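Local coordinates for universal stress protein (Archaeoglobus fulgidus, PDB 6HCD), which is of uncertain function but belongs to the universal stress protein A family, whose members are linked to survival under stress, at residues A[34-37]-A[38-41]; A[101-105]-A[106-110]; A[140-143]-A[144-148]. All coordinates share one frame; numbering follows the deposited sequence.

The three contacts are local, each set at one end of a helix of the universal stress protein fold. Contact 1 opens helix 36-52, contact 2 leads into helix 105-115, and contact 3 closes helix 138-146. Contacts 2 and 3 touch, with centres about 11 Å apart. A salt bridge joins them, Asp-107 OD1 to Lys-146 NZ at 3.1 Å, and Pro-106 packs on Asp-142. Contact 1 stands apart: its centre lies about 21 Å from that of contact 2 and about 19 Å from that of contact 3. The side chains of Arg-37, Ile-109 and Ala-140, one from each contact, each lie about 4 Å from bound unidentified ligand.

Contact 1. Residues A[34-37]-A[38-41]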
loop_
_atom_site.group_PDB
_atom_site.type_symbol
_atom_site.label_atom_id
_atom_site.label_comp_id
_atom_site.label_asym_id
_atom_site.label_seq_id
_atom_site.Cartn_x
_atom_site.Cartn_y
_atom_site.Cartn_z
ATOM N N LYS A 34 8.344 13.612 13.300
ATOM C CA LYS A 34 8.049 12.761 14.447
ATOM C C LYS A 34 6.572 12.968 14.778
ATOM O O LYS A 34 6.145 14.089 14.957
ATOM C CB LYS A 34 8.989 13.049 15.618
ATOM C CG LYS A 34 10.464 13.022 15.233
ATOM C CD LYS A 34 11.399 12.747 16.375
ATOM C CE LYS A 34 11.770 14.013 17.105
ATOM N NZ LYS A 34 12.833 14.770 16.400
ATOM N N SER A 35 5.799 11.881 14.770
ATOM C CA SER A 35 4.357 11.928 14.971
ATOM C C SER A 35 3.871 10.520 15.305
ATOM O O SER A 35 4.578 9.527 15.031
ATOM C CB SER A 35 3.644 12.476 13.751
ATOM O OG SER A 35 3.761 11.584 12.644
ATOM N N ASP A 36 2.673 10.450 15.899
ATOM C CA ASP A 36 2.004 9.194 16.193
ATOM C C ASP A 36 1.828 8.413 14.885
ATOM O O ASP A 36 2.025 7.200 14.873
ATOM C CB ASP A 36 0.690 9.418 16.958
ATOM C CG ASP A 36 0.871 9.937 18.387
ATOM O OD1 ASP A 36 2.015 10.283 18.771
ATOM O OD2 ASP A 36 -0.138 10.005 19.118
ATOM N N ARG A 37 1.472 9.096 13.793
ATOM C CA ARG A 37 1.293 8.432 12.501
ATOM C C ARG A 37 2.618 7.807 12.040
ATOM O O ARG A 37 2.646 6.645 11.601
ATOM C CB ARG A 37 0.745 9.370 11.416
ATOM C CG ARG A 37 0.490 8.643 10.101
ATOM C CD ARG A 37 -0.322 9.388 9.045
ATOM N NE ARG A 37 0.507 10.343 8.319
ATOM C CZ ARG A 37 0.366 11.675 8.373
ATOM N NH1 ARG A 37 1.164 12.453 7.665
ATOM N NH2 ARG A 37 -0.544 12.223 9.163
ATOM N N ALA A 38 3.704 8.584 12.111
ATOM C CA ALA A 38 5.012 8.110 11.682
ATOM C C ALA A 38 5.379 6.843 12.466
ATOM O O ALA A 38 5.874 5.887 11.897
ATOM C CB ALA A 38 6.044 9.201 11.836
ATOM N N GLU A 39 5.081 6.834 13.769
ATOM C CA GLU A 39 5.358 5.679 14.623
ATOM C C GLU A 39 4.614 4.437 14.116
ATOM O O GLU A 39 5.190 3.356 14.106
ATOM C CB GLU A 39 4.931 5.925 16.072
ATOM C CG GLU A 39 5.818 6.850 16.856
ATOM C CD GLU A 39 5.332 7.080 18.277
ATOM O OE1 GLU A 39 4.197 6.676 18.602
ATOM O OE2 GLU A 39 6.084 7.675 19.064
ATOM N N ARG A 40 3.342 4.586 13.740
ATOM C CA ARG A 40 2.522 3.464 13.265
ATOM C C ARG A 40 3.091 2.948 11.938
ATOM O O ARG A 40 3.141 1.722 11.715
ATOM C CB ARG A 40 1.052 3.863 13.105
ATOM C CG ARG A 40 0.316 4.095 14.415
ATOM C CD ARG A 40 -1.173 4.343 14.231
ATOM N NE ARG A 40 -1.458 5.508 13.400
ATOM C CZ ARG A 40 -1.665 6.741 13.853
ATOM N NH1 ARG A 40 -1.551 7.023 15.144
ATOM N NH2 ARG A 40 -2.013 7.690 12.998
ATOM N N VAL A 41 3.509 3.887 11.078
ATOM C CA VAL A 41 4.129 3.578 9.784
ATOM C C VAL A 41 5.376 2.724 10.021
ATOM O O VAL A 41 5.566 1.679 9.394
ATOM C CB VAL A 41 4.440 4.861 8.992
ATOM C CG1 VAL A 41 5.334 4.585 7.787
ATOM C CG2 VAL A 41 3.155 5.548 8.523
HETATM O O HOH W 1 2.107 5.531 17.675
#
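The N-terminal turn of helix 36-52 is capped by Ser-35, which meets Ala-38 through its side chain. Ser-35 OG accepts from Ala-38 N at 3.0 Å, a classic N-cap bond. A chi1 of 67° sets the hydroxyl between the backbone N and the carbonyl carbon, facing the turn. Behind the cap the helical bonds begin, with Glu-39 N giving to Ser-35 O at 3.0 Å and Val-41 N to Arg-37 O at 2.9 Å. Arg-40 folds back over this first turn. One face of its guanidinium passes over Arg-37 CA and Asp-36 O, both toward the rim of the group, and NH2 comes to 3.4 Å from Arg-37 CA. A bend at chi3, -60°, lays the group there, and its NE forms a salt bridge with the C-terminal carboxylate of Lys-155. Replacing Arg-40 by an alanine is likely to leave that carboxylate without this partner and to uncover the backbone at Asp-36 and Arg-37. Two like charges sit near each other, Asp-36 OD1 and Glu-39 OE1, 4.2 Å apart. A water gives hydrogen bonds to Glu-39 OE1 and Asp-36 O. This is a serine N-cap at the head of the helix in a beta-alpha-beta unit, strands 27-30 and 56-62 flanking it in sequence.

Contact 2. Residues A[101-105]-A[106-110]; sequences RGKEP and PDDIV
Arg-101 reaches from the loop after strand 94-100 to grip Asp-108 in the first turn of helix 105-115. Arg-101 NE gives a salt-bridge hydrogen bond to Asp-108 OD1 at 2.7 Å, with an N-H...O angle of 156°. The oxygen lies in the guanidinium plane and uses its syn lone pair. A bend at chi3, -66°, turns Arg-101 NE and NH2 to Asp-108. NH2 adds two weak bonds, to OD1 and to the backbone O of Asp-108. The two planar groups are turned 32° apart. Arg-101 NH1 is paired with Glu-115.

The other carboxylate oxygen, Asp-108 OD2, is hydrogen-bonded to Ser-61 OG and accepts from a water at 2.7 Å. That water also accepts from Arg-101 N and Lys-103 N, tying the loop backbone to the buried acid. The aliphatic chain of Lys-103 crosses Asp-108 at about a right angle, CD 3.7 Å from OD1, while Lys-103 NZ forms a salt bridge with Asp-111. A second water links Glu-104 N to Asp-107 OD2, and Asp-107 OD1 pairs with Lys-146. Helical bonds follow the N-cap residue Glu-104: Asp-108 N to Glu-104 O at 3.0 Å and Ile-109 N to Pro-105 O at 2.9 Å. Pro-105 and Pro-106 lack an N-H to give, which suits the first turn. With both oxygens engaged and arginine beside it, the buried Asp-108 carboxylate is likely to stay ionised and hold loop to helix.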
loop_
_atom_site.group_PDB
_atom_site.type_symbol
_atom_site.label_atom_id
_atom_site.label_comp_id
_atom_site.label_asym_id
_atom_site.label_seq_id
_atom_site.Cartn_x
_atom_site.Cartn_y
_atom_site.Cartn_z
ATOM N N ARG A 101 18.545 15.906 -3.170
ATOM C CA ARG A 101 18.902 15.472 -4.519
ATOM C C ARG A 101 18.249 16.366 -5.586
ATOM O O ARG A 101 18.236 16.010 -6.773
ATOM C CB ARG A 101 18.442 14.020 -4.714
ATOM C CG ARG A 101 18.898 13.069 -3.621
ATOM C CD ARG A 101 19.076 11.644 -4.107
ATOM N NE ARG A 101 17.827 11.019 -4.507
ATOM C CZ ARG A 101 17.705 9.748 -4.884
ATOM N NH1 ARG A 101 18.796 9.017 -5.050
ATOM N NH2 ARG A 101 16.501 9.225 -5.093
ATOM N N GLY A 102 17.721 17.521 -5.173
ATOM C CA GLY A 102 17.087 18.475 -6.081
ATOM C C GLY A 102 15.774 17.977 -6.666
ATOM O O GLY A 102 15.364 18.454 -7.700
ATOM N N LYS A 103 15.094 17.043 -5.989
ATOM C CA LYS A 103 13.827 16.483 -6.473
ATOM C C LYS A 103 12.693 16.828 -5.509
ATOM O O LYS A 103 12.934 17.170 -4.350
ATOM C CB LYS A 103 13.945 14.962 -6.600
ATOM C CG LYS A 103 14.921 14.490 -7.664
ATOM C CD LYS A 103 15.028 12.980 -7.750
ATOM C CE LYS A 103 15.912 12.518 -8.885
ATOM N NZ LYS A 103 16.052 11.043 -8.880
ATOM N N GLU A 104 11.459 16.733 -6.010
ATOM C CA GLU A 104 10.278 16.798 -5.158
ATOM C C GLU A 104 10.207 15.497 -4.362
ATOM O O GLU A 104 10.585 14.440 -4.875
ATOM C CB GLU A 104 9.011 16.987 -5.995
ATOM C CG GLU A 104 8.993 18.244 -6.854
ATOM C CD GLU A 104 8.897 19.558 -6.100
ATOM O OE1 GLU A 104 8.583 19.542 -4.886
ATOM O OE2 GLU A 104 9.131 20.607 -6.732
ATOM N N PRO A 105 9.712 15.515 -3.104
ATOM C CA PRO A 105 9.679 14.307 -2.272
ATOM C C PRO A 105 9.119 13.035 -2.914
ATOM O O PRO A 105 9.742 11.982 -2.822
ATOM C CB PRO A 105 8.858 14.748 -1.051
ATOM C CG PRO A 105 9.146 16.232 -0.957
ATOM C CD PRO A 105 9.208 16.701 -2.398
ATOM N N PRO A 106 7.945 13.054 -3.589
ATOM C CA PRO A 106 7.389 11.830 -4.158
ATOM C C PRO A 106 8.330 11.194 -5.195
ATOM O O PRO A 106 8.555 9.993 -5.164
ATOM C CB PRO A 106 6.058 12.250 -4.812
ATOM C CG PRO A 106 5.776 13.642 -4.275
ATOM C CD PRO A 106 7.104 14.227 -3.870
ATOM N N ASP A 107 8.858 12.003 -6.111
ATOM C CA ASP A 107 9.788 11.494 -7.149
ATOM C C ASP A 107 11.053 10.930 -6.487
ATOM O O ASP A 107 11.600 9.920 -6.923
ATOM C CB ASP A 107 10.210 12.588 -8.131
ATOM C CG ASP A 107 9.095 13.087 -9.021
ATOM O OD1 ASP A 107 8.472 12.252 -9.678
ATOM O OD2 ASP A 107 8.875 14.304 -9.047
ATOM N N ASP A 108 11.513 11.618 -5.435
ATOM C CA ASP A 108 12.706 11.254 -4.718
ATOM C C ASP A 108 12.532 9.876 -4.065
ATOM O O ASP A 108 13.416 9.026 -4.157
ATOM C CB ASP A 108 13.037 12.320 -3.670
ATOM C CG ASP A 108 14.520 12.563 -3.464
ATOM O OD1 ASP A 108 15.315 11.965 -4.179
ATOM O OD2 ASP A 108 14.856 13.379 -2.595
ATOM N N ILE A 109 11.401 9.683 -3.378
ATOM C CA ILE A 109 11.092 8.444 -2.664
ATOM C C ILE A 109 10.972 7.303 -3.687
ATOM O O ILE A 109 11.507 6.222 -3.482
ATOM C CB ILE A 109 9.813 8.626 -1.814
ATOM C CG1 ILE A 109 10.059 9.571 -0.628
ATOM C CG2 ILE A 109 9.258 7.293 -1.354
ATOM C CD1 ILE A 109 8.812 10.227 -0.082
ATOM N N VAL A 110 10.244 7.557 -4.773
ATOM C CA VAL A 110 9.966 6.544 -5.796
ATOM C C VAL A 110 11.278 6.113 -6.470
ATOM O O VAL A 110 11.540 4.912 -6.653
ATOM C CB VAL A 110 8.917 7.083 -6.795
ATOM C CG1 VAL A 110 9.001 6.434 -8.165
ATOM C CG2 VAL A 110 7.503 6.978 -6.209
HETATM O O HOH W 2 15.723 15.865 -3.242
HETATM O O HOH W 3 11.204 15.942 -8.792
#

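Contact 3. Residues A[140-143]-A[144-148]; sequences ARDV and ILKAN
Ile-144 packs over the carbonyl of Ala-140 one turn earlier in helix 138-146. Its CG1 and CD1 both lie close to Ala-140 O, CG1 at 3.2 Å, while Ile-144 N gives that oxygen a hydrogen bond of 2.9 Å. On this buried side Val-143 O accepts from Ala-147 N at 3.0 Å, in the last turn before the chain leaves helical geometry. The stem of Lys-146 is also tight, its CB 3.1 Å from Asp-142 O, which accepts from Lys-146 N. Leu-145 N to Arg-141 O is a longer hydrogen bond of the helix, 3.3 Å. Arg-141 extends from CG to NE after a chi1 of 176°, and NH1 comes to 3.4 Å from Leu-145 CD1. The same NH1 forms a salt bridge with Asp-142 OD1 at 3.2 Å, the oxygen lying in the guanidinium plane, and NH2 is hydrogen-bonded to Leu-134 O of the second subunit. Only the charged ends are looser: Asp-142 OD2 is 4.5 Å from Lys-146 NZ, too far for a salt bridge, and that NZ pairs with Asp-107. The inner face of the helix rests on strands 120-128 and 151-154, with Val-143 and Ala-147 also against helix 105-115. Ile-144 and Leu-145 meet Phe-136 of the second subunit, placing this helix at the dimer interface.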
loop_
_atom_site.group_PDB
_atom_site.type_symbol
_atom_site.label_atom_id
_atom_site.label_comp_id
_atom_site.label_asym_id
_atom_site.label_seq_id
_atom_site.Cartn_x
_atom_site.Cartn_y
_atom_site.Cartn_z
ATOM N N ALA A 140 2.055 11.468 -0.289
ATOM C CA ALA A 140 1.581 10.081 -0.330
ATOM C C ALA A 140 0.815 9.821 -1.632
ATOM O O ALA A 140 0.984 8.790 -2.253
ATOM C CB ALA A 140 0.713 9.788 0.869
ATOM N N ARG A 141 -0.050 10.759 -2.017
ATOM C CA ARG A 141 -0.859 10.640 -3.218
ATOM C C ARG A 141 0.037 10.334 -4.429
ATOM O O ARG A 141 -0.203 9.409 -5.183
ATOM C CB ARG A 141 -1.649 11.933 -3.435
ATOM C CG ARG A 141 -2.455 11.964 -4.722
ATOM C CD ARG A 141 -2.824 13.394 -5.119
ATOM N NE ARG A 141 -3.890 13.382 -6.106
ATOM C CZ ARG A 141 -3.729 13.043 -7.381
ATOM N NH1 ARG A 141 -2.510 12.894 -7.876
ATOM N NH2 ARG A 141 -4.789 12.841 -8.143
ATOM N N ASP A 142 1.076 11.146 -4.614
ATOM C CA ASP A 142 1.917 11.049 -5.801
ATOM C C ASP A 142 2.859 9.838 -5.696
ATOM O O ASP A 142 3.194 9.242 -6.704
ATOM C CB ASP A 142 2.660 12.359 -6.049
ATOM C CG ASP A 142 1.802 13.436 -6.704
ATOM O OD1 ASP A 142 0.582 13.195 -6.961
ATOM O OD2 ASP A 142 2.356 14.521 -6.938
ATOM N N VAL A 143 3.285 9.477 -4.483
ATOM C CA VAL A 143 4.079 8.254 -4.291
ATOM C C VAL A 143 3.259 7.045 -4.740
ATOM O O VAL A 143 3.782 6.210 -5.449
ATOM C CB VAL A 143 4.563 8.076 -2.841
ATOM C CG1 VAL A 143 5.068 6.663 -2.569
ATOM C CG2 VAL A 143 5.617 9.102 -2.496
ATOM N N ILE A 144 1.990 6.967 -4.324
ATOM C CA ILE A 144 1.142 5.840 -4.655
ATOM C C ILE A 144 1.014 5.697 -6.179
ATOM O O ILE A 144 1.067 4.591 -6.692
ATOM C CB ILE A 144 -0.231 5.950 -3.963
ATOM C CG1 ILE A 144 -0.104 5.839 -2.444
ATOM C CG2 ILE A 144 -1.215 4.925 -4.514
ATOM C CD1 ILE A 144 -1.294 6.415 -1.703
ATOM N N LEU A 145 0.843 6.808 -6.892
ATOM C CA LEU A 145 0.593 6.771 -8.352
ATOM C C LEU A 145 1.892 6.568 -9.142
ATOM O O LEU A 145 1.886 5.910 -10.183
ATOM C CB LEU A 145 -0.093 8.077 -8.757
ATOM C CG LEU A 145 -1.505 8.261 -8.199
ATOM C CD1 LEU A 145 -2.066 9.615 -8.589
ATOM C CD2 LEU A 145 -2.408 7.143 -8.708
ATOM N N LYS A 146 2.994 7.163 -8.666
ATOM C CA LYS A 146 4.254 7.190 -9.423
ATOM C C LYS A 146 5.123 5.946 -9.176
ATOM O O LYS A 146 5.971 5.637 -9.988
ATOM C CB LYS A 146 5.053 8.456 -9.101
ATOM C CG LYS A 146 4.481 9.723 -9.719
ATOM C CD LYS A 146 5.129 10.994 -9.234
ATOM C CE LYS A 146 4.589 12.212 -9.945
ATOM N NZ LYS A 146 5.547 13.337 -9.877
ATOM N N ALA A 147 4.933 5.257 -8.046
ATOM C CA ALA A 147 5.870 4.206 -7.648
ATOM C C ALA A 147 5.854 3.051 -8.650
ATOM O O ALA A 147 4.804 2.710 -9.166
ATOM C CB ALA A 147 5.562 3.720 -6.258
ATOM N N ASN A 148 7.017 2.433 -8.851
ATOM C CA ASN A 148 7.101 1.135 -9.552
ATOM C C ASN A 148 6.969 -0.014 -8.548
ATOM O O ASN A 148 6.433 -1.067 -8.891
ATOM C CB ASN A 148 8.332 1.096 -10.445
ATOM C CG ASN A 148 8.240 2.175 -11.496
ATOM O OD1 ASN A 148 7.261 2.241 -12.244
ATOM N ND2 ASN A 148 9.239 3.043 -11.539
#